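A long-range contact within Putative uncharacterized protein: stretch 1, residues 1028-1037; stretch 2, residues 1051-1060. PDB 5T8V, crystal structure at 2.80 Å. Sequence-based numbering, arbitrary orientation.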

# COMPACT_ATOMS: atom_id res chain seq x y z
N VAL A 1028 -54.18 -27.81 -19.20
CA VAL A 1028 -54.71 -28.88 -18.36
C VAL A 1028 -53.62 -29.85 -17.95
O VAL A 1028 -53.52 -30.24 -16.78
CB VAL A 1028 -55.86 -29.60 -19.09
CG1 VAL A 1028 -56.33 -30.82 -18.30
CG2 VAL A 1028 -57.02 -28.64 -19.32
N ARG A 1029 -52.78 -30.27 -18.90
CA ARG A 1029 -51.70 -31.20 -18.58
C ARG A 1029 -50.74 -30.61 -17.56
O ARG A 1029 -50.16 -31.35 -16.76
CB ARG A 1029 -50.94 -31.58 -19.85
CG ARG A 1029 -51.74 -32.42 -20.84
CD ARG A 1029 -50.91 -32.76 -22.06
NE ARG A 1029 -49.80 -33.66 -21.74
CZ ARG A 1029 -48.80 -33.94 -22.56
NH1 ARG A 1029 -48.74 -33.38 -23.77
NH2 ARG A 1029 -47.84 -34.77 -22.18
N LYS A 1030 -50.55 -29.28 -17.56
CA LYS A 1030 -49.60 -28.68 -16.62
C LYS A 1030 -50.08 -28.83 -15.18
O LYS A 1030 -49.41 -29.53 -14.40
CB LYS A 1030 -49.33 -27.22 -17.00
CG LYS A 1030 -48.43 -26.51 -16.00
CD LYS A 1030 -48.25 -25.04 -16.33
CE LYS A 1030 -47.48 -24.32 -15.23
NZ LYS A 1030 -48.18 -24.39 -13.91
N PRO A 1031 -51.20 -28.24 -14.77
CA PRO A 1031 -51.59 -28.33 -13.35
C PRO A 1031 -51.88 -29.75 -12.90
O PRO A 1031 -51.82 -30.02 -11.69
CB PRO A 1031 -52.84 -27.44 -13.27
CG PRO A 1031 -53.38 -27.42 -14.65
CD PRO A 1031 -52.19 -27.49 -15.56
N ALA A 1032 -52.21 -30.66 -13.82
CA ALA A 1032 -52.38 -32.06 -13.45
C ALA A 1032 -51.05 -32.68 -13.02
O ALA A 1032 -50.94 -33.26 -11.94
CB ALA A 1032 -52.98 -32.84 -14.62
N LEU A 1033 -50.03 -32.55 -13.87
CA LEU A 1033 -48.71 -33.06 -13.52
C LEU A 1033 -48.16 -32.37 -12.28
O LEU A 1033 -47.51 -33.00 -11.44
CB LEU A 1033 -47.75 -32.89 -14.71
CG LEU A 1033 -48.04 -33.86 -15.86
CD1 LEU A 1033 -47.35 -33.39 -17.13
CD2 LEU A 1033 -47.60 -35.27 -15.51
N ASP A 1034 -48.42 -31.06 -12.15
CA ASP A 1034 -48.04 -30.35 -10.93
C ASP A 1034 -48.69 -30.99 -9.71
O ASP A 1034 -48.04 -31.24 -8.69
CB ASP A 1034 -48.43 -28.88 -11.05
CG ASP A 1034 -47.78 -28.01 -9.99
OD1 ASP A 1034 -47.26 -28.57 -9.00
OD2 ASP A 1034 -47.80 -26.77 -10.13
N CYS A 1035 -50.00 -31.26 -9.81
CA CYS A 1035 -50.72 -31.87 -8.70
C CYS A 1035 -50.12 -33.22 -8.32
O CYS A 1035 -49.71 -33.43 -7.17
CB CYS A 1035 -52.20 -32.02 -9.08
SG CYS A 1035 -53.18 -33.00 -7.93
N VAL A 1036 -50.05 -34.15 -9.28
CA VAL A 1036 -49.52 -35.48 -8.97
C VAL A 1036 -48.09 -35.39 -8.45
O VAL A 1036 -47.68 -36.22 -7.63
CB VAL A 1036 -49.60 -36.39 -10.21
CG1 VAL A 1036 -48.80 -35.82 -11.35
CG2 VAL A 1036 -49.12 -37.80 -9.87
N GLY A 1037 -47.32 -34.41 -8.91
CA GLY A 1037 -45.97 -34.24 -8.39
C GLY A 1037 -45.97 -33.82 -6.92
O GLY A 1037 -45.25 -34.39 -6.10
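Stretch 2 1051-1060: NVYTAFQQVF

Stretch 2 is helical, and its backbone hydrogen bonds establish this turn by turn: Phe1056 N to Val1052 O, Gln1057 N to Tyr1053 O, Gln1058 N to Thr1054 O, Val1059 N to Ala1055 O and Phe1060 N to Phe1056 O all measure 2.9 Å. It packs on a second helix, stretch 1, which is kinked at Pro1031, where the proline nitrogen has no hydrogen to give to the preceding turn. The N-to-C directions of the two helices differ by 131°, so stretch 2 runs back obliquely, closer to antiparallel than to parallel, with a signed crossing angle of -131°. The register follows this reversal: the CA atoms of Val1036 and Val1052 lie 7.9 Å apart, and those of Leu1033 and Ala1055 8.3 Å apart, so a step back along stretch 1 is matched by a step forward along stretch 2.

The axes come no closer than 11.7 Å, and the gap is bridged by side chains. Leu1033 is the main bump: it loses 61 Å² to stretch 2, more than any other residue of the pair. Its chi1 is m and its chi2 t, and its two methyls reach into a hollow lined by Ala1055, Phe1056 and Val1059. CD1 of Leu1033 lies 3.3 Å from CG2 of Val1059, a very tight carbon-carbon approach. CD2 of Leu1033 lies 3.9 Å from CG2 of Val1059 as well, and is 4.4 Å from CB of Ala1055 and 4.3 Å from CE1 of Phe1056. The CB of Ala1055, the whole of its side chain, faces CD2 of Leu1033 and leaves room for it. Phe1056 forms another part with the edge of its ring, since CD2 of Leu1033 lies near the ring plane. The CA-to-CB bond of Phe1056 points sideways, yet the end of its side chain comes nearer to stretch 1.

One turn further along stretch 1, Val1036 sits against Val1052 and Phe1056. CG2 of Val1036 is 3.5 Å from CG2 of Val1052, and CG1 of Val1036 is 4.4 Å from CE1 of Phe1056. The same ring carbon therefore approaches both Leu1033 and Val1036. Gly1037 adds no side chain here.

At the other end, Arg1029 touches Gln1058 only loosely, with NH2 of Arg1029 4.3 Å from CG of Gln1058; its guanidinium nitrogens are hydrogen-bonded outside the two stretches. No hydrogen bond joins the two stretches. The 275 Å² they bury together, both sides summed, is thus held mainly by the fit of apolar side chains, close at the two valines of stretch 2 and looser around Ala1055 and Phe1056.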

# COMPACT_ATOMS: atom_id res chain seq x y z
N ASN A 1051 -49.61 -46.11 -12.90
CA ASN A 1051 -50.52 -45.04 -13.26
C ASN A 1051 -49.78 -43.72 -13.51
O ASN A 1051 -50.24 -42.91 -14.32
CB ASN A 1051 -51.57 -44.86 -12.16
CG ASN A 1051 -52.82 -44.18 -12.66
OD1 ASN A 1051 -53.03 -44.01 -13.86
ND2 ASN A 1051 -53.68 -43.78 -11.73
N VAL A 1052 -48.66 -43.50 -12.84
CA VAL A 1052 -47.98 -42.20 -12.86
C VAL A 1052 -46.75 -42.22 -13.76
O VAL A 1052 -46.56 -41.31 -14.57
CB VAL A 1052 -47.63 -41.76 -11.42
CG1 VAL A 1052 -46.58 -42.67 -10.79
CG2 VAL A 1052 -47.16 -40.32 -11.41
N TYR A 1053 -45.89 -43.23 -13.63
CA TYR A 1053 -44.64 -43.18 -14.39
C TYR A 1053 -44.85 -43.38 -15.88
O TYR A 1053 -43.94 -43.09 -16.66
CB TYR A 1053 -43.62 -44.19 -13.84
CG TYR A 1053 -43.94 -45.66 -14.03
CD1 TYR A 1053 -43.92 -46.25 -15.29
CD2 TYR A 1053 -44.23 -46.47 -12.94
CE1 TYR A 1053 -44.20 -47.60 -15.46
CE2 TYR A 1053 -44.50 -47.82 -13.10
CZ TYR A 1053 -44.49 -48.38 -14.36
OH TYR A 1053 -44.76 -49.71 -14.53
N THR A 1054 -46.02 -43.86 -16.30
CA THR A 1054 -46.37 -43.80 -17.71
C THR A 1054 -46.58 -42.35 -18.14
O THR A 1054 -46.21 -41.97 -19.26
CB THR A 1054 -47.63 -44.62 -17.99
OG1 THR A 1054 -48.71 -44.16 -17.18
CG2 THR A 1054 -47.37 -46.10 -17.71
N ALA A 1055 -47.15 -41.53 -17.26
CA ALA A 1055 -47.32 -40.12 -17.56
C ALA A 1055 -45.98 -39.38 -17.50
O ALA A 1055 -45.75 -38.46 -18.29
CB ALA A 1055 -48.31 -39.49 -16.58
N PHE A 1056 -45.10 -39.77 -16.59
CA PHE A 1056 -43.77 -39.17 -16.55
C PHE A 1056 -42.97 -39.53 -17.80
O PHE A 1056 -42.39 -38.65 -18.45
CB PHE A 1056 -43.02 -39.61 -15.29
CG PHE A 1056 -43.50 -38.95 -14.02
CD1 PHE A 1056 -44.55 -38.05 -14.02
CD2 PHE A 1056 -42.89 -39.24 -12.81
CE1 PHE A 1056 -44.98 -37.45 -12.85
CE2 PHE A 1056 -43.31 -38.64 -11.63
CZ PHE A 1056 -44.36 -37.75 -11.66
N GLN A 1057 -42.94 -40.82 -18.15
CA GLN A 1057 -42.29 -41.22 -19.40
C GLN A 1057 -42.89 -40.49 -20.59
O GLN A 1057 -42.16 -40.06 -21.49
CB GLN A 1057 -42.42 -42.73 -19.59
CG GLN A 1057 -41.35 -43.55 -18.87
CD GLN A 1057 -39.97 -43.37 -19.48
OE1 GLN A 1057 -39.76 -42.51 -20.34
NE2 GLN A 1057 -39.02 -44.19 -19.05
N GLN A 1058 -44.21 -40.33 -20.61
CA GLN A 1058 -44.85 -39.56 -21.68
C GLN A 1058 -44.33 -38.13 -21.70
O GLN A 1058 -44.04 -37.58 -22.77
CB GLN A 1058 -46.37 -39.58 -21.50
CG GLN A 1058 -47.14 -39.03 -22.68
CD GLN A 1058 -46.91 -39.80 -23.97
OE1 GLN A 1058 -46.85 -39.22 -25.05
NE2 GLN A 1058 -46.79 -41.12 -23.86
N VAL A 1059 -44.20 -37.51 -20.53
CA VAL A 1059 -43.68 -36.15 -20.44
C VAL A 1059 -42.30 -36.07 -21.06
O VAL A 1059 -42.04 -35.27 -21.97
CB VAL A 1059 -43.67 -35.67 -18.98
CG1 VAL A 1059 -42.78 -34.45 -18.80
CG2 VAL A 1059 -45.08 -35.36 -18.51
N PHE A 1060 -41.37 -36.90 -20.57
CA PHE A 1060 -40.00 -36.86 -21.07
C PHE A 1060 -39.94 -37.17 -22.56
O PHE A 1060 -39.09 -36.62 -23.27
CB PHE A 1060 -39.13 -37.83 -20.28
CG PHE A 1060 -38.90 -37.41 -18.85
CD1 PHE A 1060 -38.42 -36.15 -18.55
CD2 PHE A 1060 -39.17 -38.29 -17.81
CE1 PHE A 1060 -38.22 -35.77 -17.24
CE2 PHE A 1060 -38.97 -37.91 -16.50
CZ PHE A 1060 -38.49 -36.65 -16.21